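Local coordinates for protein elongation factor G (Thermus thermophilus, PDB 1WDT) that probably acts as a GTP-binding translation elongation factor, carrying GTP and magnesium in its P-loop GTPase domain, at residues A286-V291 with Q299-R304. Numbering follows the deposited sequence.
Sequences AKVFKV and QVAYLR
A classic beta bulge interrupts the antiparallel hairpin of strands 285-294 and 298-307 in domain 2, where Phe289 and Lys290 together face the single residue Tyr302. Before it, Lys287 and Arg304 form a hydrogen-bonded pair, Arg304 N reaching Lys287 O at 3.0 Å. At the bulge, Tyr302 O accepts from Phe289 N at 3.1 Å, while Tyr302 N donates to Lys290 O, also at 3.1 Å. The extra residue shows in Phe289's backbone, whose psi of -14° is far from extended.

That twist lays the Phe289 ring over the neighbouring strand. Its CG sits between the backbone N and carbonyl carbon (chi1 69°), bringing CZ to 4.0 Å from Tyr302 CB, which lies over one ring face, while Arg304 N meets the ring edge. Were the ring cut back to an alanine, Tyr302 CB and the backbone at Arg304 N would probably lose their aromatic cover, and a gap would open at the bulge.

Lys290 and Tyr302 run side by side. The lysine's flexible methylenes suit this place: CG packs 3.4 Å from Tyr302 CB, CD lies over the ring toward its rim, and a bend at chi3 (-67°) carries NZ above the face, 5.0 Å from the ring centroid, in a cation-pi contact. NZ also forms a salt bridge with Glu90 and a hydrogen bond to Thr64 O, while Arg304 bonds to Ala97 O through NH1 and forms a salt bridge with Asp99 through NH2, so these basic side chains tie the hairpin to the GTPase domain.

Small and branched apolar residues fill the other face: Val288 CG2 is pressed tightly against Leu303 CD2, and Val288 CG1 lies near Ala301 CB. The whole is a bulged antiparallel hairpin in the beta-barrel domain that follows the GTPase domain in translation factors.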
loop_
_atom_site.group_PDB
_atom_site.type_symbol
_atom_site.label_atom_id
_atom_site.label_comp_id
_atom_site.label_asym_id
_atom_site.label_seq_id
_atom_site.Cartn_x
_atom_site.Cartn_y
_atom_site.Cartn_z
ATOM N N ALA A 286 -19.201 -9.199 7.742
ATOM C CA ALA A 286 -18.052 -9.635 6.958
ATOM C C ALA A 286 -17.523 -8.514 6.087
ATOM O O ALA A 286 -18.123 -7.446 5.997
ATOM C CB ALA A 286 -18.444 -10.834 6.077
ATOM N N LYS A 287 -16.388 -8.770 5.444
ATOM C CA LYS A 287 -15.767 -7.794 4.566
ATOM C C LYS A 287 -14.883 -8.493 3.527
ATOM O O LYS A 287 -14.216 -9.477 3.831
ATOM C CB LYS A 287 -14.918 -6.812 5.389
ATOM C CG LYS A 287 -14.298 -5.683 4.576
ATOM C CD LYS A 287 -13.450 -4.750 5.438
ATOM C CE LYS A 287 -12.840 -3.645 4.593
ATOM N NZ LYS A 287 -12.249 -2.551 5.406
ATOM N N VAL A 288 -14.904 -7.983 2.298
ATOM C CA VAL A 288 -14.067 -8.515 1.226
ATOM C C VAL A 288 -12.717 -7.825 1.445
ATOM O O VAL A 288 -12.595 -6.620 1.229
ATOM C CB VAL A 288 -14.617 -8.119 -0.162
ATOM C CG1 VAL A 288 -13.726 -8.710 -1.262
ATOM C CG2 VAL A 288 -16.060 -8.609 -0.311
ATOM N N PHE A 289 -11.710 -8.563 1.893
ATOM C CA PHE A 289 -10.428 -7.919 2.152
ATOM C C PHE A 289 -9.444 -8.001 0.994
ATOM O O PHE A 289 -8.437 -7.291 0.977
ATOM C CB PHE A 289 -9.811 -8.465 3.441
ATOM C CG PHE A 289 -9.355 -9.886 3.349
ATOM C CD1 PHE A 289 -8.057 -10.188 2.942
ATOM C CD2 PHE A 289 -10.211 -10.926 3.692
ATOM C CE1 PHE A 289 -7.621 -11.509 2.884
ATOM C CE2 PHE A 289 -9.788 -12.240 3.634
ATOM C CZ PHE A 289 -8.483 -12.535 3.229
ATOM N N LYS A 290 -9.732 -8.873 0.032
ATOM C CA LYS A 290 -8.891 -9.009 -1.153
ATOM C C LYS A 290 -9.662 -9.708 -2.262
ATOM O O LYS A 290 -10.670 -10.371 -2.019
ATOM C CB LYS A 290 -7.601 -9.793 -0.860
ATOM C CG LYS A 290 -7.794 -11.269 -0.627
ATOM C CD LYS A 290 -6.488 -12.035 -0.772
ATOM C CE LYS A 290 -5.998 -12.017 -2.216
ATOM N NZ LYS A 290 -4.781 -12.855 -2.410
ATOM N N VAL A 291 -9.176 -9.548 -3.483
ATOM C CA VAL A 291 -9.800 -10.150 -4.646
ATOM C C VAL A 291 -8.721 -10.709 -5.566
ATOM O O VAL A 291 -7.681 -10.086 -5.758
ATOM C CB VAL A 291 -10.637 -9.098 -5.430
ATOM C CG1 VAL A 291 -11.003 -9.635 -6.807
ATOM C CG2 VAL A 291 -11.918 -8.744 -4.645
ATOM N N GLN A 299 -13.236 -14.148 -11.335
ATOM C CA GLN A 299 -13.040 -13.433 -10.083
ATOM C C GLN A 299 -13.451 -14.221 -8.841
ATOM O O GLN A 299 -14.507 -14.854 -8.798
ATOM C CB GLN A 299 -13.780 -12.094 -10.145
ATOM C CG GLN A 299 -13.562 -11.176 -8.951
ATOM C CD GLN A 299 -13.932 -9.740 -9.260
ATOM O OE1 GLN A 299 -14.293 -8.971 -8.369
ATOM N NE2 GLN A 299 -13.829 -9.367 -10.526
ATOM N N VAL A 300 -12.582 -14.201 -7.838
ATOM C CA VAL A 300 -12.840 -14.883 -6.576
ATOM C C VAL A 300 -12.710 -13.851 -5.468
ATOM O O VAL A 300 -11.685 -13.176 -5.363
ATOM C CB VAL A 300 -11.811 -16.002 -6.300
ATOM C CG1 VAL A 300 -12.017 -16.555 -4.888
ATOM C CG2 VAL A 300 -11.949 -17.108 -7.327
ATOM N N ALA A 301 -13.740 -13.719 -4.643
ATOM C CA ALA A 301 -13.681 -12.755 -3.554
ATOM C C ALA A 301 -13.328 -13.456 -2.246
ATOM O O ALA A 301 -13.886 -14.500 -1.919
ATOM C CB ALA A 301 -15.011 -12.020 -3.428
ATOM N N TYR A 302 -12.380 -12.879 -1.517
ATOM C CA TYR A 302 -11.942 -13.422 -0.238
ATOM C C TYR A 302 -12.607 -12.623 0.886
ATOM O O TYR A 302 -12.390 -11.423 1.024
ATOM C CB TYR A 302 -10.414 -13.342 -0.139
ATOM C CG TYR A 302 -9.724 -14.244 -1.138
ATOM C CD1 TYR A 302 -9.072 -15.404 -0.724
ATOM C CD2 TYR A 302 -9.806 -13.989 -2.505
ATOM C CE1 TYR A 302 -8.528 -16.292 -1.647
ATOM C CE2 TYR A 302 -9.268 -14.875 -3.440
ATOM C CZ TYR A 302 -8.635 -16.022 -3.004
ATOM O OH TYR A 302 -8.135 -16.912 -3.922
ATOM N N LEU A 303 -13.420 -13.300 1.688
ATOM C CA LEU A 303 -14.128 -12.634 2.769
ATOM C C LEU A 303 -13.668 -13.066 4.145
ATOM O O LEU A 303 -13.294 -14.211 4.356
ATOM C CB LEU A 303 -15.635 -12.917 2.685
ATOM C CG LEU A 303 -16.366 -12.894 1.342
ATOM C CD1 LEU A 303 -17.863 -12.817 1.612
ATOM C CD2 LEU A 303 -15.923 -11.709 0.500
ATOM N N ARG A 304 -13.697 -12.128 5.079
ATOM C CA ARG A 304 -13.375 -12.427 6.458
ATOM C C ARG A 304 -14.720 -12.320 7.156
ATOM O O ARG A 304 -15.397 -11.310 7.021
ATOM C CB ARG A 304 -12.428 -11.390 7.069
ATOM C CG ARG A 304 -12.473 -11.378 8.600
ATOM C CD ARG A 304 -12.110 -12.745 9.178
ATOM N NE ARG A 304 -12.606 -12.926 10.544
ATOM C CZ ARG A 304 -12.069 -12.382 11.635
ATOM N NH1 ARG A 304 -10.995 -11.608 11.550
ATOM N NH2 ARG A 304 -12.618 -12.615 12.822
#